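Local coordinates for protein NRPS (Penicillium fellutanum, PDB 6NKI) that carries a Rossmann-type NADP-binding domain of the male sterility family within a fungal NRPS and holds a bound NADPH dihydro-nicotinamide-adenine-dinucleotide phosphate, at residues K22-T27 and S48-L53; L33-L38 and R71-W76; K61-I66 and R82-W87; E101-L106 and L151-R156. One frame throughout, in Å; residues are numbered along the deposited sequence.

Contact 1 (K22-T27 and S48-L53); sequences KRLFLT and SIVYVL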
# COMPACT_ATOMS: atom_id res chain seq x y z
N LYS A 22 -13.06 -21.71 10.05
CA LYS A 22 -13.10 -21.68 8.59
C LYS A 22 -12.13 -22.69 8.00
O LYS A 22 -10.96 -22.73 8.38
CB LYS A 22 -12.76 -20.29 8.06
CG LYS A 22 -13.79 -19.21 8.34
CD LYS A 22 -14.97 -19.34 7.40
CE LYS A 22 -15.86 -18.11 7.47
NZ LYS A 22 -16.96 -18.19 6.48
N ARG A 23 -12.64 -23.48 7.06
CA ARG A 23 -11.80 -24.47 6.34
C ARG A 23 -11.90 -24.12 4.85
O ARG A 23 -13.03 -24.01 4.35
CB ARG A 23 -12.31 -25.88 6.61
CG ARG A 23 -12.00 -26.40 8.00
CD ARG A 23 -12.84 -27.60 8.40
NE ARG A 23 -12.12 -28.42 9.35
CZ ARG A 23 -12.32 -28.41 10.66
NH1 ARG A 23 -13.24 -27.63 11.19
NH2 ARG A 23 -11.60 -29.20 11.45
N LEU A 24 -10.76 -23.92 4.19
CA LEU A 24 -10.79 -23.60 2.74
C LEU A 24 -9.68 -24.35 2.01
O LEU A 24 -8.74 -24.84 2.65
CB LEU A 24 -10.79 -22.09 2.47
CG LEU A 24 -9.58 -21.30 2.95
CD1 LEU A 24 -8.43 -21.46 1.98
CD2 LEU A 24 -9.95 -19.84 3.12
N PHE A 25 -9.85 -24.43 0.70
CA PHE A 25 -9.04 -25.23 -0.21
C PHE A 25 -8.33 -24.32 -1.21
O PHE A 25 -8.94 -23.41 -1.79
CB PHE A 25 -9.88 -26.32 -0.96
CG PHE A 25 -9.17 -26.95 -2.13
CD1 PHE A 25 -8.11 -27.84 -1.94
CD2 PHE A 25 -9.55 -26.64 -3.43
CE1 PHE A 25 -7.44 -28.40 -3.02
CE2 PHE A 25 -8.91 -27.21 -4.53
CZ PHE A 25 -7.85 -28.09 -4.32
N LEU A 26 -7.06 -24.61 -1.43
CA LEU A 26 -6.18 -23.72 -2.17
C LEU A 26 -5.34 -24.52 -3.15
O LEU A 26 -4.71 -25.50 -2.76
CB LEU A 26 -5.25 -22.96 -1.22
CG LEU A 26 -4.24 -21.97 -1.79
CD1 LEU A 26 -4.97 -20.79 -2.40
CD2 LEU A 26 -3.26 -21.52 -0.68
N THR A 27 -5.30 -24.07 -4.40
CA THR A 27 -4.30 -24.52 -5.35
C THR A 27 -3.31 -23.40 -5.64
O THR A 27 -3.62 -22.21 -5.47
CB THR A 27 -4.97 -25.00 -6.65
OG1 THR A 27 -3.96 -25.39 -7.59
CG2 THR A 27 -5.86 -23.91 -7.24
N SER A 48 -9.56 -22.35 9.98
CA SER A 48 -9.29 -23.46 10.89
C SER A 48 -8.37 -24.51 10.30
O SER A 48 -7.75 -25.26 11.06
CB SER A 48 -10.61 -24.11 11.32
OG SER A 48 -10.40 -25.25 12.13
N ILE A 49 -8.26 -24.59 8.97
CA ILE A 49 -7.38 -25.55 8.31
C ILE A 49 -7.27 -25.04 6.87
O ILE A 49 -8.19 -24.39 6.37
CB ILE A 49 -7.94 -27.00 8.38
CG1 ILE A 49 -6.82 -28.06 8.43
CG2 ILE A 49 -8.77 -27.34 7.16
CD1 ILE A 49 -6.14 -28.23 9.78
N VAL A 50 -6.16 -25.32 6.18
CA VAL A 50 -6.10 -25.05 4.75
C VAL A 50 -5.68 -26.31 4.03
O VAL A 50 -4.72 -26.98 4.44
CB VAL A 50 -5.16 -23.87 4.40
CG1 VAL A 50 -5.12 -23.63 2.89
CG2 VAL A 50 -5.57 -22.61 5.14
N TYR A 51 -6.40 -26.65 2.95
CA TYR A 51 -6.03 -27.75 2.08
C TYR A 51 -5.35 -27.17 0.85
O TYR A 51 -5.91 -26.28 0.20
CB TYR A 51 -7.24 -28.58 1.62
CG TYR A 51 -8.19 -29.05 2.69
CD1 TYR A 51 -7.78 -29.97 3.65
CD2 TYR A 51 -9.52 -28.65 2.70
CE1 TYR A 51 -8.67 -30.45 4.63
CE2 TYR A 51 -10.42 -29.11 3.68
CZ TYR A 51 -9.98 -30.02 4.64
OH TYR A 51 -10.84 -30.47 5.60
N VAL A 52 -4.17 -27.68 0.51
CA VAL A 52 -3.42 -27.15 -0.63
C VAL A 52 -3.13 -28.27 -1.64
O VAL A 52 -2.57 -29.32 -1.30
CB VAL A 52 -2.13 -26.44 -0.17
CG1 VAL A 52 -2.49 -25.24 0.66
CG2 VAL A 52 -1.25 -27.36 0.64
N LEU A 53 -3.54 -28.02 -2.89
CA LEU A 53 -3.14 -28.83 -4.02
C LEU A 53 -1.63 -28.86 -4.11
O LEU A 53 -0.97 -27.82 -4.03
CB LEU A 53 -3.74 -28.25 -5.30
CG LEU A 53 -3.74 -29.25 -6.49
CD1 LEU A 53 -4.58 -30.49 -6.15
CD2 LEU A 53 -4.22 -28.66 -7.82

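Contact 2 (L33-L38 and R71-W76); sequences LGTHIL and RLARWW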
# COMPACT_ATOMS: atom_id res chain seq x y z
N LEU A 33 2.29 -15.59 -5.94
CA LEU A 33 1.02 -15.20 -5.35
C LEU A 33 0.51 -16.21 -4.33
O LEU A 33 0.15 -15.86 -3.20
CB LEU A 33 -0.02 -15.01 -6.46
CG LEU A 33 -1.39 -14.56 -5.97
CD1 LEU A 33 -1.27 -13.35 -5.03
CD2 LEU A 33 -2.20 -14.18 -7.21
N GLY A 34 0.49 -17.49 -4.73
CA GLY A 34 -0.16 -18.50 -3.92
C GLY A 34 0.46 -18.68 -2.55
O GLY A 34 -0.26 -18.80 -1.55
N THR A 35 1.79 -18.71 -2.48
CA THR A 35 2.41 -18.85 -1.17
C THR A 35 2.05 -17.68 -0.26
O THR A 35 2.03 -17.84 0.97
CB THR A 35 3.93 -19.00 -1.28
OG1 THR A 35 4.46 -19.34 0.01
CG2 THR A 35 4.60 -17.71 -1.80
N HIS A 36 1.77 -16.50 -0.83
CA HIS A 36 1.40 -15.37 0.01
C HIS A 36 -0.06 -15.44 0.43
O HIS A 36 -0.40 -15.07 1.57
CB HIS A 36 1.69 -14.04 -0.70
CG HIS A 36 3.14 -13.70 -0.75
ND1 HIS A 36 3.94 -13.97 -1.84
CD2 HIS A 36 3.96 -13.16 0.19
CE1 HIS A 36 5.18 -13.59 -1.59
NE2 HIS A 36 5.22 -13.10 -0.36
N ILE A 37 -0.93 -15.90 -0.47
CA ILE A 37 -2.29 -16.23 -0.06
C ILE A 37 -2.24 -17.23 1.08
O ILE A 37 -2.90 -17.05 2.11
CB ILE A 37 -3.10 -16.75 -1.25
CG1 ILE A 37 -3.12 -15.71 -2.37
CG2 ILE A 37 -4.53 -17.10 -0.81
CD1 ILE A 37 -3.67 -16.27 -3.68
N LEU A 38 -1.38 -18.24 0.95
CA LEU A 38 -1.25 -19.23 2.01
C LEU A 38 -0.86 -18.57 3.33
O LEU A 38 -1.58 -18.67 4.32
CB LEU A 38 -0.24 -20.31 1.58
CG LEU A 38 -0.13 -21.45 2.60
CD1 LEU A 38 -1.47 -22.15 2.68
CD2 LEU A 38 1.00 -22.42 2.33
N ARG A 71 9.81 -20.71 2.59
CA ARG A 71 11.11 -20.22 3.02
C ARG A 71 11.68 -19.25 2.00
O ARG A 71 12.40 -18.31 2.36
CB ARG A 71 12.08 -21.39 3.23
CG ARG A 71 11.71 -22.39 4.32
CD ARG A 71 12.79 -23.47 4.43
NE ARG A 71 12.41 -24.59 5.28
CZ ARG A 71 12.56 -24.61 6.60
NH1 ARG A 71 13.07 -23.54 7.22
NH2 ARG A 71 12.20 -25.67 7.31
N LEU A 72 11.35 -19.46 0.72
CA LEU A 72 11.80 -18.57 -0.33
C LEU A 72 11.23 -17.17 -0.14
O LEU A 72 11.94 -16.17 -0.33
CB LEU A 72 11.41 -19.13 -1.70
CG LEU A 72 11.96 -18.48 -2.97
CD1 LEU A 72 13.44 -18.77 -3.15
CD2 LEU A 72 11.19 -18.91 -4.21
N ALA A 73 9.96 -17.06 0.25
CA ALA A 73 9.36 -15.77 0.54
C ALA A 73 9.52 -15.37 1.99
O ALA A 73 8.98 -14.33 2.39
CB ALA A 73 7.87 -15.77 0.19
N ARG A 74 10.21 -16.18 2.79
CA ARG A 74 10.63 -15.79 4.14
C ARG A 74 9.44 -15.47 5.04
O ARG A 74 9.47 -14.53 5.84
CB ARG A 74 11.60 -14.60 4.09
CG ARG A 74 12.90 -14.89 3.37
CD ARG A 74 13.66 -13.61 3.22
NE ARG A 74 14.88 -13.75 2.43
CZ ARG A 74 15.65 -12.73 2.08
NH1 ARG A 74 16.74 -12.93 1.35
NH2 ARG A 74 15.32 -11.50 2.47
N TRP A 75 8.37 -16.25 4.90
CA TRP A 75 7.27 -16.18 5.85
C TRP A 75 7.13 -17.44 6.69
O TRP A 75 6.36 -17.45 7.66
CB TRP A 75 5.95 -15.87 5.13
CG TRP A 75 5.41 -16.87 4.10
CD1 TRP A 75 5.54 -16.82 2.73
CD2 TRP A 75 4.59 -18.03 4.37
NE1 TRP A 75 4.88 -17.87 2.15
CE2 TRP A 75 4.28 -18.62 3.13
CE3 TRP A 75 4.10 -18.61 5.53
CZ2 TRP A 75 3.49 -19.78 3.03
CZ3 TRP A 75 3.33 -19.77 5.43
CH2 TRP A 75 3.04 -20.34 4.19
N TRP A 76 7.89 -18.49 6.38
CA TRP A 76 7.61 -19.81 6.92
C TRP A 76 8.03 -19.92 8.38
O TRP A 76 9.09 -19.46 8.78
CB TRP A 76 8.30 -20.92 6.10
CG TRP A 76 8.02 -22.23 6.72
CD1 TRP A 76 8.88 -22.97 7.48
CD2 TRP A 76 6.77 -22.93 6.74
NE1 TRP A 76 8.25 -24.10 7.94
CE2 TRP A 76 6.95 -24.10 7.50
CE3 TRP A 76 5.51 -22.69 6.17
CZ2 TRP A 76 5.92 -25.02 7.72
CZ3 TRP A 76 4.48 -23.61 6.39
CH2 TRP A 76 4.70 -24.76 7.16

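Contact 3 (K61-I66 and R82-W87); sequences KGLARI and RLIQVW. With NDP (NADPH dihydro-nicotinamide-adenine-dinucleotide phosphate), chain B.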
# COMPACT_ATOMS: atom_id res chain seq x y z
N LYS A 61 6.23 -34.90 -0.01
CA LYS A 61 6.91 -34.15 -1.06
C LYS A 61 6.16 -32.86 -1.37
O LYS A 61 6.77 -31.80 -1.54
CB LYS A 61 7.06 -34.99 -2.34
CG LYS A 61 8.11 -36.11 -2.27
CD LYS A 61 8.25 -36.85 -3.60
CE LYS A 61 9.26 -37.98 -3.49
NZ LYS A 61 9.35 -38.76 -4.76
N GLY A 62 4.83 -32.94 -1.42
CA GLY A 62 4.04 -31.73 -1.59
C GLY A 62 4.27 -30.73 -0.48
O GLY A 62 4.46 -29.54 -0.74
N LEU A 63 4.23 -31.19 0.78
CA LEU A 63 4.52 -30.29 1.89
C LEU A 63 5.91 -29.68 1.76
O LEU A 63 6.08 -28.47 1.90
CB LEU A 63 4.41 -31.01 3.23
CG LEU A 63 4.86 -30.07 4.35
CD1 LEU A 63 3.94 -28.86 4.49
CD2 LEU A 63 5.03 -30.81 5.67
N ALA A 64 6.90 -30.51 1.43
CA ALA A 64 8.26 -30.01 1.28
C ALA A 64 8.34 -28.89 0.25
O ALA A 64 9.00 -27.87 0.49
CB ALA A 64 9.17 -31.17 0.88
N ARG A 65 7.64 -29.04 -0.88
CA ARG A 65 7.67 -28.02 -1.93
C ARG A 65 6.96 -26.75 -1.51
O ARG A 65 7.26 -25.67 -2.04
CB ARG A 65 7.05 -28.56 -3.22
CG ARG A 65 7.86 -29.60 -3.96
CD ARG A 65 7.07 -30.01 -5.19
NE ARG A 65 6.87 -28.87 -6.09
CZ ARG A 65 7.63 -28.60 -7.14
NH1 ARG A 65 8.63 -29.40 -7.47
NH2 ARG A 65 7.36 -27.54 -7.90
N ILE A 66 5.99 -26.84 -0.60
CA ILE A 66 5.31 -25.64 -0.14
C ILE A 66 5.98 -25.04 1.09
O ILE A 66 5.78 -23.85 1.37
CB ILE A 66 3.81 -25.90 0.11
CG1 ILE A 66 3.61 -27.03 1.10
CG2 ILE A 66 3.09 -26.19 -1.20
CD1 ILE A 66 2.18 -27.35 1.36
N ARG A 82 0.65 -27.27 11.65
CA ARG A 82 -0.55 -27.83 12.29
C ARG A 82 -1.85 -27.32 11.68
O ARG A 82 -2.92 -27.80 12.08
CB ARG A 82 -0.55 -27.53 13.79
CG ARG A 82 -0.81 -26.07 14.12
CD ARG A 82 -0.83 -25.88 15.61
NE ARG A 82 0.51 -26.02 16.18
CZ ARG A 82 0.74 -26.32 17.45
NH1 ARG A 82 -0.27 -26.56 18.27
NH2 ARG A 82 1.98 -26.42 17.89
N LEU A 83 -1.79 -26.38 10.74
CA LEU A 83 -2.96 -25.83 10.08
C LEU A 83 -3.10 -26.29 8.63
O LEU A 83 -4.07 -25.92 7.96
CB LEU A 83 -2.93 -24.29 10.11
CG LEU A 83 -3.64 -23.51 11.21
CD1 LEU A 83 -5.11 -23.72 11.03
CD2 LEU A 83 -3.21 -23.93 12.61
N ILE A 84 -2.16 -27.08 8.14
CA ILE A 84 -2.04 -27.34 6.72
C ILE A 84 -2.25 -28.83 6.45
O ILE A 84 -1.76 -29.68 7.19
CB ILE A 84 -0.67 -26.84 6.22
CG1 ILE A 84 -0.59 -26.81 4.70
CG2 ILE A 84 0.46 -27.67 6.79
CD1 ILE A 84 0.58 -25.96 4.23
N GLN A 85 -3.05 -29.12 5.43
CA GLN A 85 -3.18 -30.49 4.93
C GLN A 85 -2.97 -30.48 3.43
O GLN A 85 -3.55 -29.65 2.71
CB GLN A 85 -4.54 -31.10 5.28
CG GLN A 85 -4.68 -31.40 6.76
CD GLN A 85 -5.94 -32.17 7.09
OE1 GLN A 85 -6.74 -32.49 6.21
NE2 GLN A 85 -6.12 -32.48 8.37
N VAL A 86 -2.14 -31.39 2.96
CA VAL A 86 -1.73 -31.40 1.56
C VAL A 86 -2.53 -32.48 0.84
O VAL A 86 -2.63 -33.62 1.31
CB VAL A 86 -0.22 -31.63 1.45
CG1 VAL A 86 0.19 -31.71 0.01
CG2 VAL A 86 0.52 -30.52 2.15
N TRP A 87 -3.12 -32.12 -0.29
CA TRP A 87 -3.82 -33.08 -1.14
C TRP A 87 -3.07 -33.27 -2.44
O TRP A 87 -3.07 -32.35 -3.29
CB TRP A 87 -5.25 -32.64 -1.43
CG TRP A 87 -6.21 -32.68 -0.30
CD1 TRP A 87 -6.02 -33.21 0.95
CD2 TRP A 87 -7.52 -32.14 -0.31
NE1 TRP A 87 -7.15 -33.04 1.71
CE2 TRP A 87 -8.08 -32.38 0.96
CE3 TRP A 87 -8.29 -31.49 -1.27
CZ2 TRP A 87 -9.36 -31.98 1.28
CZ3 TRP A 87 -9.56 -31.10 -0.95
CH2 TRP A 87 -10.09 -31.35 0.31
PA NDP B . 4.61 -20.99 -11.52
O1A NDP B . 4.36 -20.81 -12.99
O2A NDP B . 5.44 -22.16 -11.05
O5B NDP B . 3.21 -20.88 -10.59
C5B NDP B . 2.22 -21.63 -11.20
C4B NDP B . 1.54 -22.51 -10.16
O4B NDP B . 0.71 -23.48 -10.86
C3B NDP B . 2.57 -23.24 -9.31
O3B NDP B . 2.08 -23.34 -8.01
C2B NDP B . 2.64 -24.68 -9.91
O2B NDP B . 2.92 -25.67 -9.01
C1B NDP B . 1.13 -24.80 -10.45
N9A NDP B . 1.00 -25.75 -11.61
C8A NDP B . 1.56 -25.66 -12.91
N7A NDP B . 1.24 -26.70 -13.71
C5A NDP B . 0.43 -27.52 -12.88
C6A NDP B . -0.22 -28.75 -13.11
N6A NDP B . -0.14 -29.39 -14.33
N1A NDP B . -0.96 -29.36 -12.13
C2A NDP B . -1.01 -28.68 -10.94
N3A NDP B . -0.46 -27.52 -10.57
C4A NDP B . 0.28 -26.94 -11.58
O3 NDP B . 5.47 -19.62 -11.05
PN NDP B . 4.91 -18.30 -11.80
O1N NDP B . 5.52 -17.10 -11.19
O2N NDP B . 4.90 -18.48 -13.30
O5D NDP B . 3.11 -18.02 -11.47
C5D NDP B . 2.79 -17.91 -10.08
C4D NDP B . 1.67 -16.79 -9.80
O4D NDP B . 2.15 -15.48 -10.13
C3D NDP B . 0.39 -17.01 -10.66
O3D NDP B . -0.72 -17.19 -9.80
C2D NDP B . 0.19 -15.73 -11.52
O2D NDP B . -1.10 -15.16 -11.41
C1D NDP B . 1.15 -14.75 -10.90
N1N NDP B . 1.99 -13.93 -11.90
C2N NDP B . 3.20 -13.52 -11.41
C3N NDP B . 4.08 -12.83 -12.15
C7N NDP B . 5.23 -12.46 -11.36
O7N NDP B . 5.81 -13.18 -10.54
N7N NDP B . 5.58 -11.16 -11.47
C4N NDP B . 3.84 -12.46 -13.62
C5N NDP B . 2.44 -12.79 -14.04
C6N NDP B . 1.58 -13.48 -13.23
P2B NDP B . 4.69 -26.29 -9.06
O1X NDP B . 4.66 -27.19 -7.87
O2X NDP B . 4.78 -26.95 -10.44
O3X NDP B . 5.35 -24.95 -8.90

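Contact 4 (E101-L106 and L151-R156); sequences EHWETL and LQCLNR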
# COMPACT_ATOMS: atom_id res chain seq x y z
N GLU A 101 -11.99 -39.60 -1.88
CA GLU A 101 -12.06 -39.20 -0.46
C GLU A 101 -11.80 -37.69 -0.34
O GLU A 101 -12.51 -37.03 0.42
CB GLU A 101 -10.99 -40.00 0.27
CG GLU A 101 -10.85 -39.68 1.74
CD GLU A 101 -9.62 -40.33 2.35
OE1 GLU A 101 -8.67 -40.62 1.59
OE2 GLU A 101 -9.61 -40.56 3.57
N HIS A 102 -10.85 -37.16 -1.12
CA HIS A 102 -10.49 -35.72 -1.08
C HIS A 102 -11.62 -34.80 -1.54
O HIS A 102 -11.60 -33.65 -1.12
CB HIS A 102 -9.14 -35.46 -1.76
CG HIS A 102 -7.99 -35.93 -0.93
ND1 HIS A 102 -8.07 -36.00 0.44
CD2 HIS A 102 -6.75 -36.34 -1.26
CE1 HIS A 102 -6.93 -36.44 0.93
NE2 HIS A 102 -6.11 -36.66 -0.10
N TRP A 103 -12.57 -35.27 -2.36
CA TRP A 103 -13.64 -34.34 -2.82
C TRP A 103 -14.38 -33.76 -1.61
O TRP A 103 -14.69 -32.56 -1.61
CB TRP A 103 -14.54 -34.98 -3.87
CG TRP A 103 -13.94 -34.68 -5.20
CD1 TRP A 103 -12.77 -35.17 -5.69
CD2 TRP A 103 -14.41 -33.72 -6.16
NE1 TRP A 103 -12.50 -34.61 -6.90
CE2 TRP A 103 -13.49 -33.72 -7.23
CE3 TRP A 103 -15.52 -32.87 -6.24
CZ2 TRP A 103 -13.64 -32.91 -8.35
CZ3 TRP A 103 -15.67 -32.08 -7.36
CH2 TRP A 103 -14.75 -32.10 -8.40
N GLU A 104 -14.60 -34.60 -0.61
CA GLU A 104 -15.11 -34.10 0.69
C GLU A 104 -16.24 -33.08 0.52
O GLU A 104 -16.20 -32.06 1.23
CB GLU A 104 -13.98 -33.49 1.51
CG GLU A 104 -14.23 -33.55 3.00
CD GLU A 104 -13.57 -34.74 3.68
OE1 GLU A 104 -12.50 -35.15 3.20
OE2 GLU A 104 -14.11 -35.23 4.68
N THR A 105 -17.13 -33.28 -0.44
CA THR A 105 -18.32 -32.44 -0.53
C THR A 105 -19.60 -33.26 -0.35
O THR A 105 -20.65 -32.91 -0.91
CB THR A 105 -18.34 -31.66 -1.85
OG1 THR A 105 -18.13 -32.54 -2.96
CG2 THR A 105 -17.25 -30.59 -1.81
N LEU A 106 -19.52 -34.33 0.42
CA LEU A 106 -20.69 -35.07 0.85
C LEU A 106 -21.19 -34.53 2.18
O LEU A 106 -20.86 -35.06 3.24
CB LEU A 106 -20.36 -36.55 0.96
CG LEU A 106 -19.93 -37.20 -0.35
CD1 LEU A 106 -19.64 -38.69 -0.13
CD2 LEU A 106 -21.00 -36.99 -1.41
N LEU A 151 -16.88 -25.80 -10.05
CA LEU A 151 -18.30 -25.46 -9.92
C LEU A 151 -19.15 -26.70 -9.64
O LEU A 151 -20.13 -26.63 -8.88
CB LEU A 151 -18.82 -24.76 -11.17
CG LEU A 151 -18.19 -23.41 -11.48
CD1 LEU A 151 -18.97 -22.84 -12.65
CD2 LEU A 151 -18.18 -22.49 -10.25
N GLN A 152 -18.80 -27.84 -10.24
CA GLN A 152 -19.42 -29.09 -9.83
C GLN A 152 -19.33 -29.26 -8.32
O GLN A 152 -20.27 -29.73 -7.68
CB GLN A 152 -18.74 -30.29 -10.49
CG GLN A 152 -19.02 -30.51 -11.96
CD GLN A 152 -18.22 -31.68 -12.50
OE1 GLN A 152 -17.35 -32.21 -11.81
NE2 GLN A 152 -18.53 -32.09 -13.72
N CYS A 153 -18.20 -28.86 -7.75
CA CYS A 153 -17.93 -29.17 -6.36
C CYS A 153 -18.77 -28.29 -5.44
O CYS A 153 -19.34 -28.78 -4.45
CB CYS A 153 -16.43 -29.01 -6.11
SG CYS A 153 -15.76 -29.86 -4.67
N LEU A 154 -18.86 -26.99 -5.74
CA LEU A 154 -19.77 -26.11 -5.00
C LEU A 154 -21.20 -26.64 -5.05
O LEU A 154 -21.88 -26.72 -4.02
CB LEU A 154 -19.71 -24.68 -5.55
CG LEU A 154 -18.74 -23.60 -5.03
CD1 LEU A 154 -17.27 -23.92 -5.31
CD2 LEU A 154 -19.08 -22.22 -5.61
N ASN A 155 -21.66 -27.02 -6.24
CA ASN A 155 -23.04 -27.43 -6.45
C ASN A 155 -23.44 -28.59 -5.53
O ASN A 155 -24.49 -28.54 -4.88
CB ASN A 155 -23.23 -27.81 -7.91
CG ASN A 155 -24.65 -27.94 -8.29
OD1 ASN A 155 -25.52 -27.73 -7.45
ND2 ASN A 155 -24.92 -28.28 -9.54
N ARG A 156 -22.60 -29.61 -5.45
CA ARG A 156 -22.94 -30.83 -4.73
C ARG A 156 -22.81 -30.69 -3.22
O ARG A 156 -23.37 -31.50 -2.48
CB ARG A 156 -22.06 -31.97 -5.25
CG ARG A 156 -22.20 -32.23 -6.76
CD ARG A 156 -21.25 -33.32 -7.19
NE ARG A 156 -21.16 -33.44 -8.64
CZ ARG A 156 -20.38 -34.32 -9.25
NH1 ARG A 156 -19.63 -35.16 -8.54
NH2 ARG A 156 -20.35 -34.38 -10.58

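Contact 1 (K22-T27 and S48-L53)
R23 to L26 pair in parallel register with I49 to V52, the two strands of a Rossmann-type beta-alpha-beta crossover whose connecting helix is 32-43. The strand axes approach to 4.5 Å at an angle of 23°. L24 and L26 each bond through both their N and O. L24 N reaches I49 O only weakly, but Y51 N donates to L24 O at 3.0 Å. Y51 O then takes L26 N at 2.6 Å, and L53 N closes on L26 O at 2.8 Å.

R23, F25, I49 and Y51 share one face of the sheet. The F25 and Y51 side chains cross at about a right angle. With F25 CG anti to the backbone N (chi1 167°), the ring lies with its CD1 edge beside Y51 CB, which is in the ring plane and 3.7 Å from F25 CD1. W87 stacks on Y51 and meets F25 on this face. The extended chain of R23 passes over I49, with R23 CG 3.5 Å from I49 CG2, and S48 OG sits above one face of the guanidinium, toward its rim.

L24, L26, V50 and V52 occupy the other face, against L38 and L41 of helix 32-43. L24 and V50 lie side by side, whereas L26 slants across V52, its CD2 4.0 Å from V52 CG1. At the C-terminal ends, near the bound NADPH, T27 and L53 also run side by side, with T27 CB 3.7 Å from L53 CB.

Contact 2 (L33-L38 and R71-W76)
W75 meets T35 and L38 through the edge of its indole. The T35 and W75 side chains run antiparallel alongside each other, and W75 NE1 donates to T35 OG1 at 2.6 Å with an N-H...O angle of 142°. The hydroxyl oxygen lies almost in the indole plane, so the bond favours this turn of the ring. With T35 OG1 anti to the backbone N (chi1 -171°), the oxygen stands beside the carbonyl carbon of its own residue and faces the indole.

Farther along the same edge, L38 crosses W75 at about a right angle. L38 CD2 is in the ring plane, 3.5 Å from W75 CH2. H39 of the same helix stacks on the indole, so successive turns of helix 32-43 hold it by edge and by face. H36 is set obliquely to the five-membered ring, planes at 46° and centroids 5.9 Å apart. Its imidazole also meets A73 CB, 3.8 Å from H36 NE2, while H36 ND1 is bonded back to F32 O.

The loop that delivers W75 starts where helix 59-72 stops: R74 takes a positive phi in a Schellman motif, after which the chain folds back toward helix 32-43. On the far side of that helix, L33 and I37 pack on helix 276-288, and L33 touches the NADPH. The contact thus joins helix 32-43 to the loop that leaves the end of the next crossover helix, 59-72, on one side of the Rossmann-type parallel sheet.

Contact 3 (K61-I66 and R82-W87)
G62 brings bare helix backbone against V86, with G62 CA 4.2 Å from V86 CG1, so that helix 61-66 settles close over the edge strand 84-87. The axes are 8.4 Å apart at their nearest and turned by 120°, helix running steeply across strand. V86 is the most covered residue here, and I66 CD1 bridges it and I84. That CD1 is anti to CA (chi2 -179°), which carries it out toward the strand, where it meets I84 CD1 tip to tip at 3.6 Å. The same methyl lies 3.7 Å from V86 CG2. L63 adds its CB, 4.1 Å from V86 CG2, and its CD1 against I84 CG2.

R65, on the same helix, turns away from the strand to the NADPH. A bend at chi3 (62°) swings NE round, and NE and NH2 both donate to one phosphate oxygen: NH2 to NDP O1X at 2.7 Å, NE to O1X more distantly, both weak by angle. NDP O3X lies at the edge of the guanidinium, in its plane. R55, T30, N244 and D90 also hydrogen-bond the ligand. Pairing a guanidinium with the phosphate on the adenosine ribose is consistent with recognition of the group that distinguishes NADPH from NADH.

Contact 4 (E101-L106 and L151-R156)
W103 and C153 make a sulfur-aromatic contact at the protein surface, between the end of short helix 100-103 and the last turns of helix 136-156. C153 SG lies 4.2 Å from the centroid of the W103 six-membered ring, 49° off the ring normal, an oblique approach. Being anti to the backbone N (chi1 -160°), SG is carried out from the helix to a place beside both the indole and T105. C153 CB also meets the indole, 3.4 Å from W103 CZ3, so both side-chain atoms of the cysteine touch the benzene part of the ring.

T105 comes to the same cysteine by way of a turn. E104 leaves the helix with positive phi, and T105 returns toward helix 136-156. The methyl does the touching: T105 CG2 is 3.3 Å from C153 SG. From the residue preceding the cysteine, Q152 OE1 comes within 4.3 Å of W103 CH2. The indole also meets H95, and W103 NE1 has its hydrogen-bond partner elsewhere.

On their other sides these helix turns cover the sheet, L151 and L154 resting on L163. The contact packs a surface turn on a crossover helix of the Rossmann-type fold, with a Cys sulfur-aromatic pair at its centre.

In the fold
Contacts 1 to 3 build one half of the parallel sheet and its cover. L38 belongs to contact 2 but packs on contact 1, its CD1 3.8 Å from V52 CG1. Strand 84-87 of contact 3 extends the sheet of contact 1, with Q85 N 2.9 Å from V50 O, and their centres are 10 Å apart. L38 CD2 also meets I84 CD1, tying contact 2 to contact 3. Contact 4 lies across the sheet, its centre 27 Å from that of contact 2, and joins contact 3 where W87 stacks on H102. NADPH is held by R65 of contact 3; its nearest atoms lie about 4 Å from the L53 side chain and about 14 Å from that of W103.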